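Local coordinates for ATP phosphoribosyltransferase (PDB 1O63), which probably catalyses the condensation of ATP with 5-phosphoribose 1-diphosphate, the first step of histidine biosynthesis, at residues A[18-23]-A[38-43]; A[59-64]-A[190-195]; A[7-12]-A[31-36]. All blocks are in the same frame, centred on the assembly; numbering follows the deposited sequence. Where two conformers were deposited one is given.

Interaction 1. Residues A[18-23]-A[38-43]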
ATOM      1  N   THR A  18      16.624   8.869  14.509  1.00 23.66           N
ATOM      2  CA  THR A  18      17.701   9.784  14.963  1.00 26.44           C
ATOM      3  C   THR A  18      17.248  10.657  16.099  1.00 26.41           C
ATOM      4  O   THR A  18      18.005  10.874  17.085  1.00 27.17           O
ATOM      5  CB  THR A  18      18.229  10.590  13.764  1.00 28.06           C
ATOM      6  OG1 THR A  18      18.996   9.657  12.963  1.00 25.49           O
ATOM      7  CG2 THR A  18      19.123  11.738  14.162  1.00 27.76           C
ATOM      8  N   TYR A  19      15.988  11.118  16.110  1.00 27.81           N
ATOM      9  CA  TYR A  19      15.501  11.910  17.244  1.00 27.03           C
ATOM     10  C   TYR A  19      15.598  11.092  18.543  1.00 27.82           C
ATOM     11  O   TYR A  19      16.057  11.607  19.570  1.00 25.36           O
ATOM     12  CB  TYR A  19      14.082  12.408  17.121  1.00 27.45           C
ATOM     13  CG  TYR A  19      13.699  13.265  15.947  1.00 28.74           C
ATOM     14  CD1 TYR A  19      14.492  14.296  15.484  1.00 30.14           C
ATOM     15  CD2 TYR A  19      12.480  13.040  15.296  1.00 29.71           C
ATOM     16  CE1 TYR A  19      14.123  15.065  14.389  1.00 31.25           C
ATOM     17  CE2 TYR A  19      12.106  13.814  14.217  1.00 30.22           C
ATOM     18  CZ  TYR A  19      12.913  14.820  13.768  1.00 30.72           C
ATOM     19  OH  TYR A  19      12.501  15.569  12.682  1.00 31.47           O
ATOM     20  N   LEU A  20      15.079   9.874  18.515  1.00 25.98           N
ATOM     21  CA  LEU A  20      15.105   9.032  19.717  1.00 28.09           C
ATOM     22  C   LEU A  20      16.540   8.768  20.159  1.00 29.67           C
ATOM     23  O   LEU A  20      16.818   8.679  21.358  1.00 31.72           O
ATOM     24  CB  LEU A  20      14.443   7.678  19.393  1.00 28.94           C
ATOM     25  CG  LEU A  20      13.002   7.741  18.878  1.00 30.48           C
ATOM     26  CD1 LEU A  20      12.437   6.320  18.788  1.00 29.65           C
ATOM     27  CD2 LEU A  20      12.145   8.597  19.808  1.00 30.13           C
ATOM     28  N   LYS A  21      17.415   8.512  19.190  1.00 31.31           N
ATOM     29  CA  LYS A  21      18.840   8.314  19.482  1.00 33.39           C
ATOM     30  C   LYS A  21      19.385   9.512  20.240  1.00 33.53           C
ATOM     31  O   LYS A  21      19.922   9.350  21.343  1.00 33.67           O
ATOM     32  CB  LYS A  21      19.621   8.046  18.191  1.00 35.34           C
ATOM     33  CG  LYS A  21      21.095   7.720  18.418  1.00 40.79           C
ATOM     34  CD  LYS A  21      21.912   7.845  17.134  1.00 43.15           C
ATOM     35  CE  LYS A  21      23.388   7.559  17.412  1.00 46.87           C
ATOM     36  NZ  LYS A  21      24.249   7.848  16.230  1.00 50.09           N
ATOM     37  N   LYS A  22      19.036  10.743  19.833  1.00 33.61           N
ATOM     38  CA  LYS A  22      19.522  11.914  20.563  1.00 35.30           C
ATOM     39  C   LYS A  22      18.810  12.198  21.869  1.00 35.14           C
ATOM     40  O   LYS A  22      19.329  13.005  22.663  1.00 33.67           O
ATOM     41  CB  LYS A  22      19.512  13.176  19.699  1.00 33.17           C
ATOM     42  CG  LYS A  22      20.255  12.957  18.362  1.00 32.48           C
ATOM     43  CD  LYS A  22      20.142  14.226  17.545  1.00 36.06           C
ATOM     44  CE  LYS A  22      21.010  14.218  16.307  1.00 41.50           C
ATOM     45  NZ  LYS A  22      20.714  15.445  15.483  1.00 43.56           N
ATOM     46  N   THR A  23      17.642  11.616  22.142  1.00 34.60           N
ATOM     47  CA  THR A  23      16.996  11.793  23.423  1.00 36.27           C
ATOM     48  C   THR A  23      17.598  10.872  24.488  1.00 37.69           C
ATOM     49  O   THR A  23      17.406  11.115  25.682  1.00 39.78           O
ATOM     50  CB  THR A  23      15.472  11.581  23.413  1.00 39.22           C
ATOM     51  OG1 THR A  23      15.199  10.178  23.310  1.00 38.97           O
ATOM     52  CG2 THR A  23      14.835  12.330  22.253  1.00 34.36           C
ATOM     53  N   LYS A  38      15.661  -0.095  27.215  1.00 43.59           N
ATOM     54  CA  LYS A  38      15.264   0.181  28.597  1.00 45.52           C
ATOM     55  C   LYS A  38      14.128   1.201  28.556  1.00 44.53           C
ATOM     56  O   LYS A  38      14.293   2.307  28.028  1.00 45.43           O
ATOM     57  CB  LYS A  38      16.446   0.760  29.369  1.00 50.10           C
ATOM     58  CG  LYS A  38      16.115   1.542  30.616  1.00 53.47           C
ATOM     59  CD  LYS A  38      17.276   2.408  31.068  1.00 58.10           C
ATOM     60  CE  LYS A  38      18.572   1.623  31.180  1.00 60.32           C
ATOM     61  NZ  LYS A  38      19.546   2.300  32.086  1.00 64.04           N
ATOM     62  N   ASP A  39      12.980   0.833  29.097  1.00 42.68           N
ATOM     63  CA  ASP A  39      11.853   1.746  29.195  1.00 42.12           C
ATOM     64  C   ASP A  39      11.247   2.157  27.854  1.00 39.40           C
ATOM     65  O   ASP A  39      10.447   3.106  27.822  1.00 37.55           O
ATOM     66  CB  ASP A  39      12.283   3.005  29.952  1.00 47.43           C
ATOM     67  CG  ASP A  39      12.923   2.766  31.304  1.00 51.80           C
ATOM     68  OD1 ASP A  39      13.610   3.705  31.781  1.00 51.28           O
ATOM     69  OD2 ASP A  39      12.798   1.659  31.872  1.00 54.58           O
ATOM     70  N   ILE A  40      11.587   1.499  26.757  1.00 38.14           N
ATOM     71  CA  ILE A  40      11.055   1.848  25.455  1.00 36.69           C
ATOM     72  C   ILE A  40      11.031   0.672  24.490  1.00 34.31           C
ATOM     73  O   ILE A  40      12.026  -0.031  24.300  1.00 33.65           O
ATOM     74  CB  ILE A  40      11.795   3.021  24.787  1.00 39.32           C
ATOM     75  CG1 ILE A  40      11.147   3.314  23.413  1.00 39.55           C
ATOM     76  CG2 ILE A  40      13.258   2.679  24.594  1.00 42.48           C
ATOM     77  CD1 ILE A  40      11.858   4.390  22.638  1.00 40.66           C
ATOM     78  N   VAL A  41       9.874   0.486  23.862  1.00 30.99           N
ATOM     79  CA  VAL A  41       9.722  -0.527  22.805  1.00 26.79           C
ATOM     80  C   VAL A  41       9.224   0.219  21.555  1.00 26.32           C
ATOM     81  O   VAL A  41       8.270   1.002  21.668  1.00 23.42           O
ATOM     82  CB  VAL A  41       8.691  -1.576  23.210  1.00 29.41           C
ATOM     83  CG1 VAL A  41       8.271  -2.456  22.039  1.00 31.08           C
ATOM     84  CG2 VAL A  41       9.225  -2.445  24.347  1.00 28.30           C
ATOM     85  N   CYS A  42       9.893  -0.003  20.429  1.00 23.43           N
ATOM     86  CA  CYS A  42       9.441   0.634  19.193  1.00 20.87           C
ATOM     87  C   CYS A  42       8.811  -0.415  18.273  1.00 21.40           C
ATOM     88  O   CYS A  42       9.474  -1.392  17.941  1.00 19.85           O
ATOM     89  CB  CYS A  42      10.615   1.291  18.441  1.00 20.83           C
ATOM     90  SG  CYS A  42      11.215   2.806  19.214  1.00 22.56           S
ATOM     91  N   PHE A  43       7.563  -0.155  17.878  1.00 21.36           N
ATOM     92  CA  PHE A  43       6.932  -0.986  16.844  1.00 20.51           C
ATOM     93  C   PHE A  43       7.250  -0.326  15.486  1.00 20.91           C
ATOM     94  O   PHE A  43       6.932   0.856  15.324  1.00 20.05           O
ATOM     95  CB  PHE A  43       5.438  -1.038  17.094  1.00 20.57           C
ATOM     96  CG  PHE A  43       5.034  -1.622  18.426  1.00 21.45           C
ATOM     97  CD1 PHE A  43       4.096  -0.962  19.222  1.00 24.56           C
ATOM     98  CD2 PHE A  43       5.520  -2.824  18.860  1.00 20.00           C
ATOM     99  CE1 PHE A  43       3.709  -1.538  20.428  1.00 26.01           C
ATOM    100  CE2 PHE A  43       5.129  -3.415  20.047  1.00 23.01           C
ATOM    101  CZ  PHE A  43       4.226  -2.729  20.861  1.00 22.58           C
TER
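Leu-20 of helix 13-23 and Ile-40 of strand 40-45 mark the nearest approach of the two backbones, with 10.0 Å between Leu-20 CA and Ile-40 CA. Side chains alone bridge this gap. The contact is small, burying 80 Å² in all, and entirely apolar. One methyl does most of the touching. Leu-20 CD1 lies 3.7 Å from Cys-42 SG and 4.3 Å from Ile-40 CD1, so it reaches two residues that point from the same face of the strand. The end of Leu-20 is extended, with CD1 anti to CA (chi2 -172°), which carries this methyl toward the sheet. Ile-40 also uses its terminal methyl. Cys-42 presents its sulfur.

Thr-23 ties back to the helix turn that carries Leu-20. Thr-23 OG1 donates to Leu-20 O over 2.9 Å, from a position tilted 25° out of the carbonyl plane. Thr-23 N adds a weak bond to the same oxygen. The Thr-23 hydroxyl thus has a partner for its proton within the turn, although the residue is buried.

Strand 4-8 lies beside strand 40-45 and joins the packing, since Leu-5 touches both Leu-20 and Ile-40. Val-25 in the following loop also touches both. Tyr-19 and Thr-23 pack on helix 185-204, so helix 13-23 lies against both the sheet and that C-terminal helix.

Interaction 2. Residues A[59-64]-A[190-195]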
ATOM      1  N   ALA A  59       0.008   1.235  21.379  1.00 20.88           N
ATOM      2  CA  ALA A  59       1.138   2.141  21.406  1.00 21.29           C
ATOM      3  C   ALA A  59       0.738   3.433  22.153  1.00 21.22           C
ATOM      4  O   ALA A  59      -0.428   3.815  22.119  1.00 20.40           O
ATOM      5  CB  ALA A  59       1.545   2.501  19.977  1.00 21.88           C
ATOM      6  N   ASP A  60       1.695   4.089  22.763  1.00 19.90           N
ATOM      7  CA  ASP A  60       1.481   5.337  23.474  1.00 20.70           C
ATOM      8  C   ASP A  60       1.738   6.551  22.576  1.00 19.81           C
ATOM      9  O   ASP A  60       1.008   7.534  22.635  1.00 20.77           O
ATOM     10  CB  ASP A  60       2.466   5.414  24.677  1.00 18.89           C
ATOM     11  CG  ASP A  60       2.150   4.286  25.677  1.00 23.03           C
ATOM     12  OD1 ASP A  60       0.978   4.200  26.068  1.00 22.12           O
ATOM     13  OD2 ASP A  60       3.079   3.567  26.058  1.00 22.75           O
ATOM     14  N   ILE A  61       2.870   6.563  21.874  1.00 19.95           N
ATOM     15  CA  ILE A  61       3.244   7.712  21.034  1.00 18.84           C
ATOM     16  C   ILE A  61       3.584   7.209  19.626  1.00 20.70           C
ATOM     17  O   ILE A  61       4.151   6.125  19.500  1.00 18.71           O
ATOM     18  CB  ILE A  61       4.431   8.465  21.627  1.00 21.75           C
ATOM     19  CG1 ILE A  61       4.049   9.058  23.014  1.00 21.74           C
ATOM     20  CG2 ILE A  61       4.888   9.639  20.738  1.00 21.13           C
ATOM     21  CD1 ILE A  61       5.280   9.321  23.872  1.00 23.31           C
ATOM     22  N   GLY A  62       3.281   8.009  18.603  1.00 19.73           N
ATOM     23  CA  GLY A  62       3.646   7.628  17.243  1.00 20.22           C
ATOM     24  C   GLY A  62       4.021   8.859  16.418  1.00 21.96           C
ATOM     25  O   GLY A  62       4.061   9.991  16.920  1.00 19.87           O
ATOM     26  N   PHE A  63       4.539   8.585  15.221  1.00 20.74           N
ATOM     27  CA  PHE A  63       4.973   9.579  14.268  1.00 22.19           C
ATOM     28  C   PHE A  63       4.479   9.185  12.853  1.00 23.11           C
ATOM     29  O   PHE A  63       4.491   8.006  12.525  1.00 21.68           O
ATOM     30  CB  PHE A  63       6.498   9.716  14.213  1.00 19.59           C
ATOM     31  CG  PHE A  63       7.133   9.918  15.560  1.00 22.18           C
ATOM     32  CD1 PHE A  63       7.407   8.830  16.378  1.00 22.51           C
ATOM     33  CD2 PHE A  63       7.407  11.189  16.035  1.00 23.97           C
ATOM     34  CE1 PHE A  63       7.955   8.973  17.626  1.00 24.56           C
ATOM     35  CE2 PHE A  63       7.935  11.359  17.308  1.00 26.45           C
ATOM     36  CZ  PHE A  63       8.221  10.262  18.092  1.00 27.21           C
ATOM     37  N   CYS A  64       4.007  10.177  12.114  1.00 22.48           N
ATOM     38  CA  CYS A  64       3.575   9.943  10.742  1.00 23.24           C
ATOM     39  C   CYS A  64       3.559  11.253   9.957  1.00 21.90           C
ATOM     40  O   CYS A  64       3.641  12.338  10.532  1.00 21.37           O
ATOM     41  CB  CYS A  64       2.223   9.237  10.690  1.00 24.57           C
ATOM     42  SG  CYS A  64       0.908  10.109  11.578  1.00 29.41           S
ATOM     43  N   SER A 190       7.025  14.005  30.350  1.00 30.58           N
ATOM     44  CA  SER A 190       8.464  14.124  30.507  1.00 32.06           C
ATOM     45  C   SER A 190       9.221  13.689  29.267  1.00 31.72           C
ATOM     46  O   SER A 190      10.201  14.316  28.828  1.00 30.16           O
ATOM     47  CB  SER A 190       8.930  13.281  31.707  0.50 34.03           C
ATOM     48  OG  SER A 190      10.343  13.326  31.781  0.50 35.39           O
ATOM     49  N   PHE A 191       8.828  12.537  28.699  1.00 31.01           N
ATOM     50  CA  PHE A 191       9.487  12.086  27.465  1.00 30.29           C
ATOM     51  C   PHE A 191       9.253  13.117  26.361  1.00 28.52           C
ATOM     52  O   PHE A 191      10.189  13.502  25.651  1.00 25.81           O
ATOM     53  CB  PHE A 191       8.975  10.697  27.060  1.00 36.14           C
ATOM     54  CG  PHE A 191       9.477  10.256  25.709  1.00 36.73           C
ATOM     55  CD1 PHE A 191      10.738   9.714  25.572  1.00 41.39           C
ATOM     56  CD2 PHE A 191       8.691  10.408  24.583  1.00 41.73           C
ATOM     57  CE1 PHE A 191      11.217   9.327  24.333  1.00 43.38           C
ATOM     58  CE2 PHE A 191       9.152  10.015  23.337  1.00 43.56           C
ATOM     59  CZ  PHE A 191      10.412   9.473  23.220  1.00 43.28           C
ATOM     60  N   LEU A 192       8.042  13.651  26.248  1.00 28.31           N
ATOM     61  CA  LEU A 192       7.737  14.644  25.208  1.00 28.98           C
ATOM     62  C   LEU A 192       8.543  15.927  25.384  1.00 30.57           C
ATOM     63  O   LEU A 192       8.876  16.602  24.399  1.00 29.17           O
ATOM     64  CB  LEU A 192       6.240  14.955  25.168  1.00 26.97           C
ATOM     65  CG  LEU A 192       5.336  13.776  24.768  1.00 28.50           C
ATOM     66  CD1 LEU A 192       3.869  14.156  24.810  1.00 22.56           C
ATOM     67  CD2 LEU A 192       5.738  13.267  23.389  1.00 27.70           C
ATOM     68  N   GLU A 193       8.871  16.291  26.624  1.00 29.64           N
ATOM     69  CA  GLU A 193       9.710  17.456  26.877  1.00 31.38           C
ATOM     70  C   GLU A 193      11.123  17.242  26.338  1.00 29.24           C
ATOM     71  O   GLU A 193      11.632  18.117  25.649  1.00 29.78           O
ATOM     72  CB  GLU A 193       9.824  17.768  28.369  1.00 39.09           C
ATOM     73  CG  GLU A 193       8.577  18.280  29.043  1.00 45.92           C
ATOM     74  CD  GLU A 193       8.852  18.849  30.424  1.00 50.15           C
ATOM     75  OE1 GLU A 193       9.883  19.536  30.594  1.00 51.51           O
ATOM     76  OE2 GLU A 193       8.044  18.601  31.346  1.00 54.96           O
ATOM     77  N   LYS A 194      11.762  16.140  26.705  1.00 28.09           N
ATOM     78  CA  LYS A 194      13.081  15.827  26.185  1.00 30.81           C
ATOM     79  C   LYS A 194      13.097  15.764  24.656  1.00 32.52           C
ATOM     80  O   LYS A 194      14.022  16.261  24.011  1.00 32.57           O
ATOM     81  CB  LYS A 194      13.576  14.489  26.726  1.00 37.19           C
ATOM     82  CG  LYS A 194      13.757  14.431  28.226  1.00 42.37           C
ATOM     83  CD  LYS A 194      14.321  13.075  28.653  1.00 45.51           C
ATOM     84  CE  LYS A 194      15.693  12.847  28.053  1.00 48.34           C
ATOM     85  NZ  LYS A 194      16.566  12.038  28.949  1.00 52.17           N
ATOM     86  N   LEU A 195      12.081  15.127  24.076  1.00 30.23           N
ATOM     87  CA  LEU A 195      12.011  14.966  22.627  1.00 31.01           C
ATOM     88  C   LEU A 195      11.842  16.281  21.902  1.00 30.24           C
ATOM     89  O   LEU A 195      12.562  16.545  20.922  1.00 29.85           O
ATOM     90  CB  LEU A 195      10.876  13.989  22.297  1.00 30.99           C
ATOM     91  CG  LEU A 195      10.667  13.615  20.838  1.00 31.42           C
ATOM     92  CD1 LEU A 195      11.849  12.803  20.327  1.00 31.33           C
ATOM     93  CD2 LEU A 195       9.355  12.826  20.691  1.00 27.71           C
TER
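Ile-61 CD1 meets Phe-191 CD2 at 3.6 Å, the closest approach between residues 59-64 and 190-195. The same methyl is 4.0 Å from Leu-192 CD2, so the tip of Ile-61 touches two successive helix residues. It comes to the Phe-191 ring at a slant, near the CD2-CE2 side. Phe-191 has CG anti to its backbone nitrogen (chi1 172°), which carries the ring out from the helix toward the strand. A second tight point lies two residues along the strand. There Leu-195 CD2 sits 3.8 Å from Phe-63 CZ, at the edge of the ring and near its plane. The two side chains approach from opposite directions. All these contacts are made by apolar side chains. The segment axes come within 11.9 Å at an angle of 37°, and the facing side chains fill that distance.

The other side of the helix is loose. Ser-190, Glu-193 and Lys-194 are exposed and make no contact with the strand segment. Just before the strand begins, Asp-60 is buried but polar. Its carboxylate is held by a salt bridge to Lys-184 and hydrogen bonds to Ser-180 OG and Lys-4 N.

Val-174 and Val-176 of strand 161-176 and Leu-20 of helix 13-23 pack around the contact. The arrangement is a helix layered on a sheet in an alpha/beta domain. It fits the type II periplasmic-binding-protein fold of this family, with the C-terminal helix lying on the domain that contains the N-terminal strand.

Interaction 3. Residues A[7-12]-A[31-36]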
ATOM      1  N   ILE A   7       6.585   3.668  15.103  1.00 19.87           N
ATOM      2  CA  ILE A   7       7.521   4.340  14.217  1.00 22.57           C
ATOM      3  C   ILE A   7       7.253   3.983  12.749  1.00 22.10           C
ATOM      4  O   ILE A   7       7.050   2.812  12.398  1.00 24.91           O
ATOM      5  CB  ILE A   7       8.962   3.954  14.579  1.00 22.25           C
ATOM      6  CG1 ILE A   7       9.251   3.997  16.079  1.00 23.90           C
ATOM      7  CG2 ILE A   7       9.975   4.784  13.798  1.00 18.88           C
ATOM      8  CD1 ILE A   7       8.863   5.241  16.828  1.00 26.52           C
ATOM      9  N   PRO A   8       7.129   4.984  11.922  1.00 22.23           N
ATOM     10  CA  PRO A   8       6.827   4.840  10.504  1.00 23.33           C
ATOM     11  C   PRO A   8       8.010   4.385   9.674  1.00 25.16           C
ATOM     12  O   PRO A   8       9.043   5.070   9.617  1.00 25.81           O
ATOM     13  CB  PRO A   8       6.429   6.272  10.102  1.00 23.62           C
ATOM     14  CG  PRO A   8       7.325   7.118  10.975  1.00 24.28           C
ATOM     15  CD  PRO A   8       7.341   6.419  12.313  1.00 22.39           C
ATOM     16  N   LYS A   9       7.908   3.226   9.018  1.00 24.17           N
ATOM     17  CA  LYS A   9       9.000   2.742   8.176  1.00 25.84           C
ATOM     18  C   LYS A   9       9.020   3.608   6.909  1.00 25.48           C
ATOM     19  O   LYS A   9       8.018   4.240   6.578  1.00 26.03           O
ATOM     20  CB  LYS A   9       8.816   1.264   7.778  1.00 30.01           C
ATOM     21  CG  LYS A   9       8.787   0.284   8.941  1.00 33.02           C
ATOM     22  CD  LYS A   9       9.638  -0.946   8.669  1.00 39.44           C
ATOM     23  CE  LYS A   9       8.813  -2.131   8.241  1.00 44.69           C
ATOM     24  NZ  LYS A   9       8.269  -2.928   9.374  1.00 45.55           N
ATOM     25  N   GLY A  10      10.137   3.628   6.204  1.00 26.77           N
ATOM     26  CA  GLY A  10      10.204   4.364   4.953  1.00 27.26           C
ATOM     27  C   GLY A  10      10.880   5.719   5.123  1.00 26.82           C
ATOM     28  O   GLY A  10      11.892   5.890   5.793  1.00 25.73           O
ATOM     29  N   ARG A  11      10.340   6.699   4.431  1.00 27.96           N
ATOM     30  CA  ARG A  11      10.884   8.020   4.302  1.00 27.67           C
ATOM     31  C   ARG A  11      11.211   8.719   5.603  1.00 27.26           C
ATOM     32  O   ARG A  11      12.161   9.508   5.659  1.00 29.29           O
ATOM     33  CB  ARG A  11       9.856   8.910   3.524  1.00 28.27           C
ATOM     34  CG  ARG A  11      10.483  10.271   3.185  1.00 29.92           C
ATOM     35  CD  ARG A  11      11.489  10.081   2.050  1.00 33.18           C
ATOM     36  NE  ARG A  11      12.162  11.316   1.707  1.00 37.14           N
ATOM     37  CZ  ARG A  11      13.013  11.972   2.483  1.00 38.47           C
ATOM     38  NH1 ARG A  11      13.565  13.097   2.049  1.00 36.63           N
ATOM     39  NH2 ARG A  11      13.323  11.492   3.691  1.00 40.63           N
ATOM     40  N   LEU A  12      10.374   8.577   6.624  1.00 27.08           N
ATOM     41  CA  LEU A  12      10.516   9.267   7.884  1.00 24.83           C
ATOM     42  C   LEU A  12      11.246   8.462   8.948  1.00 24.97           C
ATOM     43  O   LEU A  12      11.514   8.961  10.030  1.00 21.99           O
ATOM     44  CB  LEU A  12       9.109   9.610   8.428  1.00 21.94           C
ATOM     45  CG  LEU A  12       8.211  10.391   7.452  1.00 23.08           C
ATOM     46  CD1 LEU A  12       6.852  10.639   8.099  1.00 25.86           C
ATOM     47  CD2 LEU A  12       8.880  11.705   7.084  1.00 24.72           C
ATOM     48  N   SER A  31      14.855  -6.002  15.757  1.00 30.15           N
ATOM     49  CA  SER A  31      14.421  -6.795  14.616  1.00 30.95           C
ATOM     50  C   SER A  31      13.825  -5.813  13.581  1.00 30.99           C
ATOM     51  O   SER A  31      13.821  -4.606  13.841  1.00 31.07           O
ATOM     52  CB  SER A  31      13.392  -7.838  15.018  1.00 30.58           C
ATOM     53  OG  SER A  31      12.122  -7.231  15.235  1.00 30.27           O
ATOM     54  N   SER A  32      13.411  -6.323  12.439  1.00 29.66           N
ATOM     55  CA  SER A  32      12.811  -5.502  11.389  1.00 30.18           C
ATOM     56  C   SER A  32      11.554  -4.798  11.930  1.00 29.37           C
ATOM     57  O   SER A  32      11.341  -3.629  11.672  1.00 29.18           O
ATOM     58  CB  SER A  32      12.387  -6.388  10.213  1.00 31.36           C
ATOM     59  OG  SER A  32      12.019  -5.642   9.088  1.00 42.30           O
ATOM     60  N   ILE A  33      10.762  -5.525  12.730  1.00 26.09           N
ATOM     61  CA  ILE A  33       9.527  -4.967  13.238  1.00 26.62           C
ATOM     62  C   ILE A  33       9.550  -4.503  14.674  1.00 25.18           C
ATOM     63  O   ILE A  33       8.562  -3.869  15.098  1.00 23.84           O
ATOM     64  CB  ILE A  33       8.369  -5.984  13.055  1.00 27.12           C
ATOM     65  CG1 ILE A  33       8.627  -7.181  13.969  1.00 27.83           C
ATOM     66  CG2 ILE A  33       8.263  -6.416  11.586  1.00 24.66           C
ATOM     67  CD1 ILE A  33       7.559  -8.244  13.955  1.00 33.26           C
ATOM     68  N   LEU A  34      10.560  -4.827  15.472  1.00 24.18           N
ATOM     69  CA  LEU A  34      10.512  -4.449  16.903  1.00 26.04           C
ATOM     70  C   LEU A  34      11.870  -4.087  17.472  1.00 25.99           C
ATOM     71  O   LEU A  34      12.802  -4.888  17.341  1.00 25.51           O
ATOM     72  CB  LEU A  34       9.963  -5.658  17.689  1.00 26.61           C
ATOM     73  CG  LEU A  34       9.752  -5.438  19.188  1.00 31.36           C
ATOM     74  CD1 LEU A  34       8.538  -4.524  19.397  1.00 28.81           C
ATOM     75  CD2 LEU A  34       9.534  -6.767  19.893  1.00 34.00           C
ATOM     76  N   ARG A  35      12.010  -2.885  18.036  1.00 27.10           N
ATOM     77  CA  ARG A  35      13.263  -2.431  18.628  1.00 27.84           C
ATOM     78  C   ARG A  35      13.017  -2.195  20.126  1.00 31.69           C
ATOM     79  O   ARG A  35      12.143  -1.394  20.458  1.00 30.21           O
ATOM     80  CB  ARG A  35      13.770  -1.117  18.042  1.00 28.04           C
ATOM     81  CG  ARG A  35      13.591  -0.930  16.572  1.00 32.52           C
ATOM     82  CD  ARG A  35      14.383  -1.911  15.734  1.00 34.07           C
ATOM     83  NE  ARG A  35      14.266  -1.540  14.310  1.00 40.97           N
ATOM     84  CZ  ARG A  35      15.025  -0.580  13.773  1.00 41.75           C
ATOM     85  NH1 ARG A  35      15.947   0.031  14.526  1.00 42.97           N
ATOM     86  NH2 ARG A  35      14.889  -0.256  12.507  1.00 39.69           N
ATOM     87  N   GLU A  36      13.765  -2.909  20.960  1.00 33.70           N
ATOM     88  CA  GLU A  36      13.518  -2.874  22.392  1.00 36.35           C
ATOM     89  C   GLU A  36      14.673  -2.207  23.135  1.00 38.39           C
ATOM     90  O   GLU A  36      15.848  -2.457  22.868  1.00 35.28           O
ATOM     91  CB  GLU A  36      13.350  -4.299  22.944  1.00 43.32           C
ATOM     92  CG  GLU A  36      12.599  -5.258  22.052  1.00 51.28           C
ATOM     93  CD  GLU A  36      12.674  -6.700  22.510  1.00 56.05           C
ATOM     94  OE1 GLU A  36      12.363  -6.947  23.695  1.00 60.76           O
ATOM     95  OE2 GLU A  36      13.037  -7.584  21.706  1.00 57.41           O
TER
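Lys-9 NZ, near Ser-32 and Ile-33, is gripped by two hydrogen bonds from outside the pair of segments. One goes to Met-44 O of strand 40-45. The other goes to Ser-133 OG of the second subunit. Across the contact itself, NZ is 3.9 Å from Ser-32 O, which is proximity only. It is also 4.1 Å from Ile-33 CG2, while the longer branch of Ile-33 leads away. The lysine is not extended. It is bent at chi2, chi3 (-101°) and chi4 (-86°), and this folded course brings the amino group alongside the loop at residues 31-33. The side chains of Lys-9 and Ile-33 pass at a slant. The contact buries just 84 Å² between the segments.

The 31-36 side is shaped by its own bonds. Ser-31 OG accepts from Leu-34 N at 2.9 Å with an N-H...O angle of 137°, which makes an ST motif. A weaker bond from Ile-33 N goes to the same oxygen. Ser-31 N donates to Leu-34 O over 2.8 Å and closes the turn. This turn presents Ser-32 O and Ile-33 to the lysine.

Ile-33 also packs on Glu-135 of the second subunit, so the contact lies at the dimer interface. Strand 40-45 runs between strands 4-8 and 34-37 in the sheet. Its backbone bonds to Ile-7 and Lys-9 on one flank and to Ile-33 and Arg-35 on the other. Helix 13-23 covers Ile-7 and Arg-35 through Met-17.

How the interactions relate
The three contacts share one sheet. Interactions 1 and 2 have centres about 9 Å apart and form a continuous apolar layer. Leu-20 CD2 lies 3.9 Å from Phe-191 CZ, and Thr-23 CG2 lies 3.6 Å from Leu-195 CD1. Interaction 3 is centred about 11 Å from interaction 1. Phe-43 O is 2.8 Å from Ile-7 N, a probable hydrogen bond between neighbouring strands. The centres of interactions 2 and 3 are about 15 Å apart, yet Phe-63 CD1 reaches Ile-7 CD1 at 3.9 Å. Interactions 1 and 2 are interior packing, whereas interaction 3 reaches the second subunit. In this family the substrates bind in the cleft between the two domains.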